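Local coordinates for protein aminopeptidase N (Francisella tularensis subsp. tularensis, PDB 5DLL) that probably removes single amino acids from the N-termini of peptides as a zinc-dependent M1-family metallopeptidase, helping to recycle intracellular protein fragments, at residues Ser758-Val763 against Gly785-Asn790; Asn826-Lys831 against Asn843-Ile848; Thr712-Leu717 against Asn728-Phe733. All blocks are in the same frame, centred on the assembly; numbering follows the deposited sequence.

Contact 1 (Ser758-Val763 against Gly785-Asn790); sequences SALDIV and GGFGAN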
loop_
_atom_site.group_PDB
_atom_site.type_symbol
_atom_site.label_atom_id
_atom_site.label_comp_id
_atom_site.label_asym_id
_atom_site.label_seq_id
_atom_site.Cartn_x
_atom_site.Cartn_y
_atom_site.Cartn_z
ATOM N N SER A 758 -28.818 16.841 7.002
ATOM C CA SER A 758 -28.408 16.940 8.404
ATOM C C SER A 758 -27.085 16.247 8.741
ATOM O O SER A 758 -26.780 16.060 9.918
ATOM C CB SER A 758 -29.512 16.369 9.302
ATOM O OG SER A 758 -29.639 14.969 9.119
ATOM N N ALA A 759 -26.303 15.874 7.728
ATOM C CA ALA A 759 -25.019 15.196 7.938
ATOM C C ALA A 759 -24.058 16.042 8.769
ATOM O O ALA A 759 -23.435 15.548 9.711
ATOM C CB ALA A 759 -24.386 14.845 6.598
ATOM N N LEU A 760 -23.954 17.321 8.422
ATOM C CA LEU A 760 -23.059 18.240 9.121
ATOM C C LEU A 760 -23.482 18.453 10.571
ATOM O O LEU A 760 -22.643 18.430 11.471
ATOM C CB LEU A 760 -23.004 19.578 8.385
ATOM C CG LEU A 760 -22.029 20.630 8.916
ATOM C CD1 LEU A 760 -20.645 20.046 9.161
ATOM C CD2 LEU A 760 -21.967 21.797 7.942
ATOM N N ASP A 761 -24.779 18.655 10.792
ATOM C CA ASP A 761 -25.326 18.801 12.144
ATOM C C ASP A 761 -24.963 17.614 13.027
ATOM O O ASP A 761 -24.590 17.782 14.187
ATOM C CB ASP A 761 -26.850 18.925 12.095
ATOM C CG ASP A 761 -27.311 20.201 11.430
ATOM O OD1 ASP A 761 -26.883 21.290 11.874
ATOM O OD2 ASP A 761 -28.104 20.111 10.467
ATOM N N ILE A 762 -25.077 16.414 12.464
ATOM C CA ILE A 762 -24.809 15.182 13.198
ATOM C C ILE A 762 -23.334 15.100 13.570
ATOM O O ILE A 762 -22.997 14.761 14.704
ATOM C CB ILE A 762 -25.228 13.933 12.386
ATOM C CG1 ILE A 762 -26.750 13.898 12.213
ATOM C CG2 ILE A 762 -24.775 12.649 13.077
ATOM C CD1 ILE A 762 -27.208 13.084 11.023
ATOM N N VAL A 763 -22.467 15.423 12.614
ATOM C CA VAL A 763 -21.016 15.413 12.833
ATOM C C VAL A 763 -20.600 16.413 13.923
ATOM O O VAL A 763 -19.676 16.141 14.702
ATOM C CB VAL A 763 -20.252 15.703 11.519
ATOM C CG1 VAL A 763 -18.762 15.891 11.775
ATOM C CG2 VAL A 763 -20.470 14.576 10.519
ATOM N N GLY A 785 -12.137 13.242 8.592
ATOM C CA GLY A 785 -11.713 12.719 7.289
ATOM C C GLY A 785 -12.837 11.996 6.567
ATOM O O GLY A 785 -12.910 12.017 5.340
ATOM N N GLY A 786 -13.710 11.351 7.339
ATOM C CA GLY A 786 -14.915 10.728 6.806
ATOM C C GLY A 786 -15.925 11.729 6.274
ATOM O O GLY A 786 -16.616 11.446 5.300
ATOM N N PHE A 787 -16.021 12.895 6.908
ATOM C CA PHE A 787 -16.908 13.952 6.423
ATOM C C PHE A 787 -16.330 14.637 5.190
ATOM O O PHE A 787 -17.071 15.027 4.290
ATOM C CB PHE A 787 -17.196 14.991 7.505
ATOM C CG PHE A 787 -18.131 16.075 7.048
ATOM C CD1 PHE A 787 -19.483 15.811 6.875
ATOM C CD2 PHE A 787 -17.657 17.347 6.755
ATOM C CE1 PHE A 787 -20.351 16.797 6.435
ATOM C CE2 PHE A 787 -18.519 18.338 6.317
ATOM C CZ PHE A 787 -19.867 18.063 6.155
ATOM N N GLY A 788 -15.009 14.781 5.149
ATOM C CA GLY A 788 -14.327 15.326 3.976
ATOM C C GLY A 788 -14.453 14.450 2.739
ATOM O O GLY A 788 -14.335 14.945 1.618
ATOM N N ALA A 789 -14.682 13.152 2.945
ATOM C CA ALA A 789 -14.903 12.195 1.851
ATOM C C ALA A 789 -16.384 12.018 1.482
ATOM O O ALA A 789 -16.697 11.336 0.508
ATOM C CB ALA A 789 -14.293 10.847 2.205
ATOM N N ASN A 790 -17.282 12.613 2.270
ATOM C CA ASN A 790 -18.713 12.669 1.958
ATOM C C ASN A 790 -18.947 13.776 0.934
ATOM O O ASN A 790 -19.121 14.939 1.297
ATOM C CB ASN A 790 -19.520 12.930 3.244
ATOM C CG ASN A 790 -21.024 12.999 3.009
ATOM O OD1 ASN A 790 -21.491 13.287 1.909
ATOM N ND2 ASN A 790 -21.791 12.750 4.063
#
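The Phe787 ring and the Asn790 carboxamide are the two flat groups here, and helix 759-767 meets the first of them obliquely at several ring atoms. CD1 of Phe787 lies 4.0 Å from Val763 CG2, while its CZ is 3.7 Å from Leu760 CD1. Between them CE1 of the same ring approaches backbone, at 4.1 Å from Leu760 CA. The amide of Asn790 brings its ND2 to 4.2 Å from Ala759 CB, a van der Waals touch and no more.

Torsions explain the reach. CG of Phe787 is anti to its backbone N (chi1 -179°), which carries the ring across to helix 759-767, where the CA atoms of Val763 and Phe787 are 7.8 Å apart. Leu760 starts off to the flank, but with CG also anti to N (chi1 -175°) its CD1 swings back to the ring. Asn790 is bound elsewhere at its polar end: ND2 donates to the carbonyls of Ala752 and Ile754, and OD1 weakly caps Gln793 N, so Asn790 is the N-cap of helix 791-794.

Leu760 and Val763 also rest on Phe804 of helix 800-815, and Phe787 on Gln793 and Tyr794, so the ring joins helices 759-767 and 777-788 where they meet helices 791-794 and 800-815 within the all-helical C-terminal domain.

Contact 2 (Asn826-Lys831 against Asn843-Ile848); sequences NLMSWK and NALEKI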
loop_
_atom_site.group_PDB
_atom_site.type_symbol
_atom_site.label_atom_id
_atom_site.label_comp_id
_atom_site.label_asym_id
_atom_site.label_seq_id
_atom_site.Cartn_x
_atom_site.Cartn_y
_atom_site.Cartn_z
ATOM N N ASN A 826 -7.974 18.689 2.826
ATOM C CA ASN A 826 -9.374 18.746 2.386
ATOM C C ASN A 826 -9.780 20.054 1.705
ATOM O O ASN A 826 -10.767 20.085 0.968
ATOM C CB ASN A 826 -10.318 18.502 3.575
ATOM C CG ASN A 826 -10.384 17.040 3.990
ATOM O OD1 ASN A 826 -10.710 16.168 3.186
ATOM N ND2 ASN A 826 -10.094 16.773 5.253
ATOM N N LEU A 827 -9.040 21.128 1.971
ATOM C CA LEU A 827 -9.348 22.458 1.439
ATOM C C LEU A 827 -8.407 22.904 0.318
ATOM O O LEU A 827 -8.650 23.931 -0.310
ATOM C CB LEU A 827 -9.296 23.486 2.577
ATOM C CG LEU A 827 -10.409 23.366 3.621
ATOM C CD1 LEU A 827 -10.010 24.065 4.910
ATOM C CD2 LEU A 827 -11.724 23.923 3.088
ATOM N N MET A 828 -7.359 22.124 0.052
ATOM C CA MET A 828 -6.254 22.565 -0.807
ATOM C C MET A 828 -6.414 22.186 -2.286
ATOM O O MET A 828 -5.510 22.431 -3.084
ATOM C CB MET A 828 -4.928 22.021 -0.259
ATOM C CG MET A 828 -4.766 22.233 1.244
ATOM S SD MET A 828 -3.120 21.974 1.947
ATOM C CE MET A 828 -2.498 20.604 0.969
ATOM N N SER A 829 -7.561 21.609 -2.651
ATOM C CA SER A 829 -7.860 21.263 -4.049
ATOM C C SER A 829 -8.571 22.384 -4.828
ATOM O O SER A 829 -8.893 22.215 -6.000
ATOM C CB SER A 829 -8.719 19.999 -4.096
ATOM O OG SER A 829 -8.051 18.921 -3.475
ATOM N N TRP A 830 -8.797 23.522 -4.176
ATOM C CA TRP A 830 -9.536 24.666 -4.740
ATOM C C TRP A 830 -9.305 25.006 -6.236
ATOM O O TRP A 830 -10.200 25.552 -6.885
ATOM C CB TRP A 830 -9.274 25.912 -3.874
ATOM C CG TRP A 830 -7.832 26.332 -3.836
ATOM C CD1 TRP A 830 -6.897 25.991 -2.899
ATOM C CD2 TRP A 830 -7.160 27.173 -4.783
ATOM N NE1 TRP A 830 -5.686 26.569 -3.206
ATOM C CE2 TRP A 830 -5.820 27.297 -4.360
ATOM C CE3 TRP A 830 -7.562 27.832 -5.950
ATOM C CZ2 TRP A 830 -4.884 28.061 -5.064
ATOM C CZ3 TRP A 830 -6.630 28.585 -6.647
ATOM C CH2 TRP A 830 -5.309 28.695 -6.202
ATOM N N LYS A 831 -8.121 24.707 -6.774
ATOM C CA LYS A 831 -7.858 24.884 -8.213
ATOM C C LYS A 831 -8.810 24.092 -9.119
ATOM O O LYS A 831 -9.125 24.531 -10.225
ATOM C CB LYS A 831 -6.420 24.484 -8.559
ATOM C CG LYS A 831 -5.380 25.538 -8.234
ATOM C CD LYS A 831 -4.038 25.189 -8.856
ATOM C CE LYS A 831 -3.074 26.360 -8.786
ATOM N NZ LYS A 831 -1.831 26.086 -9.555
ATOM N N ASN A 843 -11.167 31.200 1.130
ATOM C CA ASN A 843 -11.595 31.895 2.346
ATOM C C ASN A 843 -11.260 31.080 3.590
ATOM O O ASN A 843 -10.717 31.609 4.557
ATOM C CB ASN A 843 -13.103 32.158 2.333
ATOM C CG ASN A 843 -13.518 33.183 1.298
ATOM O OD1 ASN A 843 -12.683 33.804 0.649
ATOM N ND2 ASN A 843 -14.824 33.357 1.135
ATOM N N ALA A 844 -11.583 29.791 3.545
ATOM C CA ALA A 844 -11.307 28.872 4.650
ATOM C C ALA A 844 -9.811 28.674 4.888
ATOM O O ALA A 844 -9.381 28.590 6.033
ATOM C CB ALA A 844 -11.989 27.527 4.413
ATOM N N LEU A 845 -9.029 28.583 3.817
ATOM C CA LEU A 845 -7.572 28.516 3.947
ATOM C C LEU A 845 -7.007 29.815 4.531
ATOM O O LEU A 845 -6.149 29.780 5.407
ATOM C CB LEU A 845 -6.912 28.216 2.596
ATOM C CG LEU A 845 -7.091 26.790 2.065
ATOM C CD1 LEU A 845 -6.471 26.662 0.681
ATOM C CD2 LEU A 845 -6.493 25.764 3.019
ATOM N N GLU A 846 -7.497 30.955 4.048
ATOM C CA GLU A 846 -7.059 32.259 4.556
ATOM C C GLU A 846 -7.514 32.499 6.002
ATOM O O GLU A 846 -6.854 33.219 6.744
ATOM C CB GLU A 846 -7.530 33.396 3.633
ATOM C CG GLU A 846 -6.643 33.594 2.407
ATOM C CD GLU A 846 -7.324 34.350 1.276
ATOM O OE1 GLU A 846 -8.365 35.001 1.515
ATOM O OE2 GLU A 846 -6.815 34.295 0.136
ATOM N N LYS A 847 -8.634 31.894 6.392
ATOM C CA LYS A 847 -9.115 31.962 7.771
ATOM C C LYS A 847 -8.188 31.189 8.709
ATOM O O LYS A 847 -7.930 31.619 9.833
ATOM C CB LYS A 847 -10.545 31.417 7.860
ATOM C CG LYS A 847 -11.303 31.784 9.127
ATOM C CD LYS A 847 -11.257 30.669 10.153
ATOM C CE LYS A 847 -12.027 31.037 11.412
ATOM N NZ LYS A 847 -13.482 31.212 11.159
ATOM N N ILE A 848 -7.685 30.054 8.241
ATOM C CA ILE A 848 -6.708 29.261 8.992
ATOM C C ILE A 848 -5.391 30.041 9.135
ATOM O O ILE A 848 -4.843 30.158 10.231
ATOM C CB ILE A 848 -6.463 27.888 8.305
ATOM C CG1 ILE A 848 -7.720 27.007 8.404
ATOM C CG2 ILE A 848 -5.269 27.160 8.915
ATOM C CD1 ILE A 848 -7.803 25.916 7.354
#
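Within 843-848 the first residue to meet 826-831 is Ala844. Its CB packs against both methyls of Leu827, 3.8 Å from CD2 and slightly farther from CD1. A bound phosphate, probably from the crystallisation liquor, lies about 3 Å from the same alanine side chain.

Leu845 comes next and does most of the bridging. Its CG lies anti to the carbonyl carbon (chi1 -72°), and the two methyls part: CD2 settles 3.6 Å from Leu827 CB and meets Met828 CG loosely, whereas CD1 is 3.6 Å from Leu827 O and 3.7 Å from Trp830 CD1. The side chains of Leu845 and Trp830 cross at about a right angle. Trp830 takes the crowded position between its backbone N and carbonyl carbon (chi1 62°). Leu827 O sits in plane at the edge of that indole, and Lys831 CG lies over one face, 3.6 Å above the ring plane. The indole NE1 donates to Ser864 O in helix 855-866, which helps fix the rotation of the ring, and Lys842 makes a cation-pi contact with it.

One turn after Ala844, Ile848 ends the series, its CD1 3.8 Å from Leu827 CD1 as the two side chains cross obliquely. Leu827 is thus met by three residues on one helix face, spaced i, i+1 and i+4. The arrangement is that of an interhelical loop, between helices 817-824 and 835-849, folded back onto the helix that follows it, with helices 800-815 and 855-866 alongside, near the end of an ARM-repeat-like helical domain.

Contact 3 (Thr712-Leu717 against Asn728-Phe733); sequences TAFTEL and NAINEF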
loop_
_atom_site.group_PDB
_atom_site.type_symbol
_atom_site.label_atom_id
_atom_site.label_comp_id
_atom_site.label_asym_id
_atom_site.label_seq_id
_atom_site.Cartn_x
_atom_site.Cartn_y
_atom_site.Cartn_z
ATOM N N THR A 712 -22.871 -3.549 6.464
ATOM C CA THR A 712 -23.702 -3.350 5.279
ATOM C C THR A 712 -25.125 -2.965 5.673
ATOM O O THR A 712 -25.694 -2.028 5.119
ATOM C CB THR A 712 -23.746 -4.618 4.406
ATOM O OG1 THR A 712 -22.410 -5.045 4.120
ATOM C CG2 THR A 712 -24.476 -4.352 3.097
ATOM N N ALA A 713 -25.689 -3.683 6.641
ATOM C CA ALA A 713 -27.038 -3.398 7.126
ATOM C C ALA A 713 -27.148 -1.975 7.672
ATOM O O ALA A 713 -28.079 -1.245 7.330
ATOM C CB ALA A 713 -27.435 -4.401 8.191
ATOM N N PHE A 714 -26.192 -1.589 8.514
ATOM C CA PHE A 714 -26.150 -0.243 9.091
ATOM C C PHE A 714 -26.033 0.827 8.007
ATOM O O PHE A 714 -26.827 1.766 7.977
ATOM C CB PHE A 714 -24.987 -0.129 10.092
ATOM C CG PHE A 714 -24.921 1.189 10.836
ATOM C CD1 PHE A 714 -26.072 1.820 11.303
ATOM C CD2 PHE A 714 -23.691 1.776 11.111
ATOM C CE1 PHE A 714 -25.999 3.023 11.999
ATOM C CE2 PHE A 714 -23.614 2.978 11.803
ATOM C CZ PHE A 714 -24.769 3.602 12.250
ATOM N N THR A 715 -25.059 0.672 7.114
ATOM C CA THR A 715 -24.831 1.631 6.028
ATOM C C THR A 715 -26.099 1.904 5.212
ATOM O O THR A 715 -26.394 3.052 4.884
ATOM C CB THR A 715 -23.728 1.139 5.061
ATOM O OG1 THR A 715 -22.541 0.811 5.796
ATOM C CG2 THR A 715 -23.401 2.201 4.001
ATOM N N GLU A 716 -26.845 0.850 4.892
ATOM C CA GLU A 716 -28.036 0.972 4.049
ATOM C C GLU A 716 -29.231 1.490 4.847
ATOM O O GLU A 716 -30.093 2.185 4.305
ATOM C CB GLU A 716 -28.376 -0.367 3.394
ATOM C CG GLU A 716 -27.233 -1.010 2.615
ATOM C CD GLU A 716 -26.758 -0.200 1.419
ATOM O OE1 GLU A 716 -27.431 0.784 1.040
ATOM O OE2 GLU A 716 -25.700 -0.560 0.851
ATOM N N LEU A 717 -29.272 1.163 6.136
ATOM C CA LEU A 717 -30.289 1.700 7.042
ATOM C C LEU A 717 -30.144 3.224 7.200
ATOM O O LEU A 717 -31.116 3.907 7.510
ATOM C CB LEU A 717 -30.201 1.003 8.413
ATOM C CG LEU A 717 -31.461 0.410 9.061
ATOM C CD1 LEU A 717 -32.392 -0.246 8.051
ATOM C CD2 LEU A 717 -31.057 -0.597 10.132
ATOM N N ASN A 728 -32.546 5.271 15.208
ATOM C CA ASN A 728 -32.568 4.042 15.993
ATOM C C ASN A 728 -31.393 3.130 15.679
ATOM O O ASN A 728 -30.820 2.531 16.585
ATOM C CB ASN A 728 -33.884 3.291 15.790
ATOM C CG ASN A 728 -35.072 4.036 16.365
ATOM O OD1 ASN A 728 -34.946 5.164 16.842
ATOM N ND2 ASN A 728 -36.235 3.408 16.319
ATOM N N ALA A 729 -31.032 3.034 14.401
ATOM C CA ALA A 729 -29.870 2.246 13.983
ATOM C C ALA A 729 -28.569 2.824 14.541
ATOM O O ALA A 729 -27.661 2.077 14.906
ATOM C CB ALA A 729 -29.800 2.162 12.465
ATOM N N ILE A 730 -28.486 4.152 14.603
ATOM C CA ILE A 730 -27.341 4.828 15.207
ATOM C C ILE A 730 -27.221 4.410 16.671
ATOM O O ILE A 730 -26.147 4.007 17.119
ATOM C CB ILE A 730 -27.461 6.367 15.085
ATOM C CG1 ILE A 730 -27.278 6.797 13.624
ATOM C CG2 ILE A 730 -26.423 7.076 15.946
ATOM C CD1 ILE A 730 -27.690 8.226 13.338
ATOM N N ASN A 731 -28.337 4.485 17.396
ATOM C CA ASN A 731 -28.377 4.125 18.817
ATOM C C ASN A 731 -28.171 2.634 19.044
ATOM O O ASN A 731 -27.340 2.237 19.862
ATOM C CB ASN A 731 -29.712 4.538 19.443
ATOM C CG ASN A 731 -29.964 6.033 19.368
ATOM O OD1 ASN A 731 -29.044 6.828 19.154
ATOM N ND2 ASN A 731 -31.221 6.422 19.543
ATOM N N GLU A 732 -28.947 1.824 18.320
ATOM C CA GLU A 732 -28.860 0.362 18.392
ATOM C C GLU A 732 -27.432 -0.121 18.124
ATOM O O GLU A 732 -26.933 -0.989 18.838
ATOM C CB GLU A 732 -29.848 -0.307 17.415
ATOM C CG GLU A 732 -31.309 -0.291 17.870
ATOM C CD GLU A 732 -32.306 -0.687 16.776
ATOM O OE1 GLU A 732 -33.487 -0.287 16.873
ATOM O OE2 GLU A 732 -31.928 -1.396 15.819
ATOM N N PHE A 733 -26.775 0.451 17.116
ATOM C CA PHE A 733 -25.383 0.102 16.803
ATOM C C PHE A 733 -24.442 0.507 17.942
ATOM O O PHE A 733 -23.553 -0.259 18.314
ATOM C CB PHE A 733 -24.942 0.760 15.490
ATOM C CG PHE A 733 -23.666 0.195 14.911
ATOM C CD1 PHE A 733 -22.424 0.620 15.365
ATOM C CD2 PHE A 733 -23.707 -0.744 13.889
ATOM C CE1 PHE A 733 -21.254 0.108 14.820
ATOM C CE2 PHE A 733 -22.540 -1.257 13.342
ATOM C CZ PHE A 733 -21.313 -0.830 13.808
#
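Aromatic contact comes first. The rings of Phe714 and Phe733 form an offset stack, with centroids 4.6 Å apart and planes inclined by only 17°. CD2 of each ring lies over a face of the other, displaced toward the rim, and the two CD2 atoms are 3.8 Å apart. Both residues hold CG anti to the backbone N, so each ring projects from its own helix, and the side chains cross at about a right angle while the rings stay nearly parallel. The same face of Phe714 receives a CH-pi contact: CB of Phe733 stands 4.3 Å from the Phe714 centroid, 9° off the normal.

Aliphatic contacts gather at the edge of the ring. Ala729 CB lies in plane there, 3.9 Å from Phe714 CD1, and Leu717 CD2 comes to 3.8 Å from the same CB. Ile730 points away from helix 707-717 at its CB, yet its CG1 still touches Phe714 CZ loosely.

Backbone is met too. Phe714 CE1 lies 3.5 Å from Ala729 O, a carbonyl already accepting the helical bond from Phe733 N.

The short axes run 10.1 Å apart at 152°, the antiparallel geometry of a helical hairpin. Beyond it the Phe733 ring also meets that of Trp747 nearly parallel, and Trp747 NE1 donates to Ile730 O. The pairing of the two helices here therefore rests on ring overlap and apolar burial, with no polar side-chain bond across it.

All three contacts are buried, apolar joints of the same C-terminal helical domain, with their centres 26 to 30 Å from the middle of the chain and away from the zinc site. Contacts 1 and 3 pair one helix with another; contact 2 pairs a helix with the loop before it. A stacked aromatic pair marks contact 3, whereas contact 1 sets a lone phenyl against aliphatic groups and contact 2 centres on a pair of leucines, with an indole hydrogen-bonded outside it. Contacts 1 and 2 share helix 800-815 as a neighbour and touch at Gly788 CA and Asn826 OD1, 3.8 Å apart. Helix 741-752 borders contact 3, and its Ala752 accepts a bond from Asn790 of contact 1.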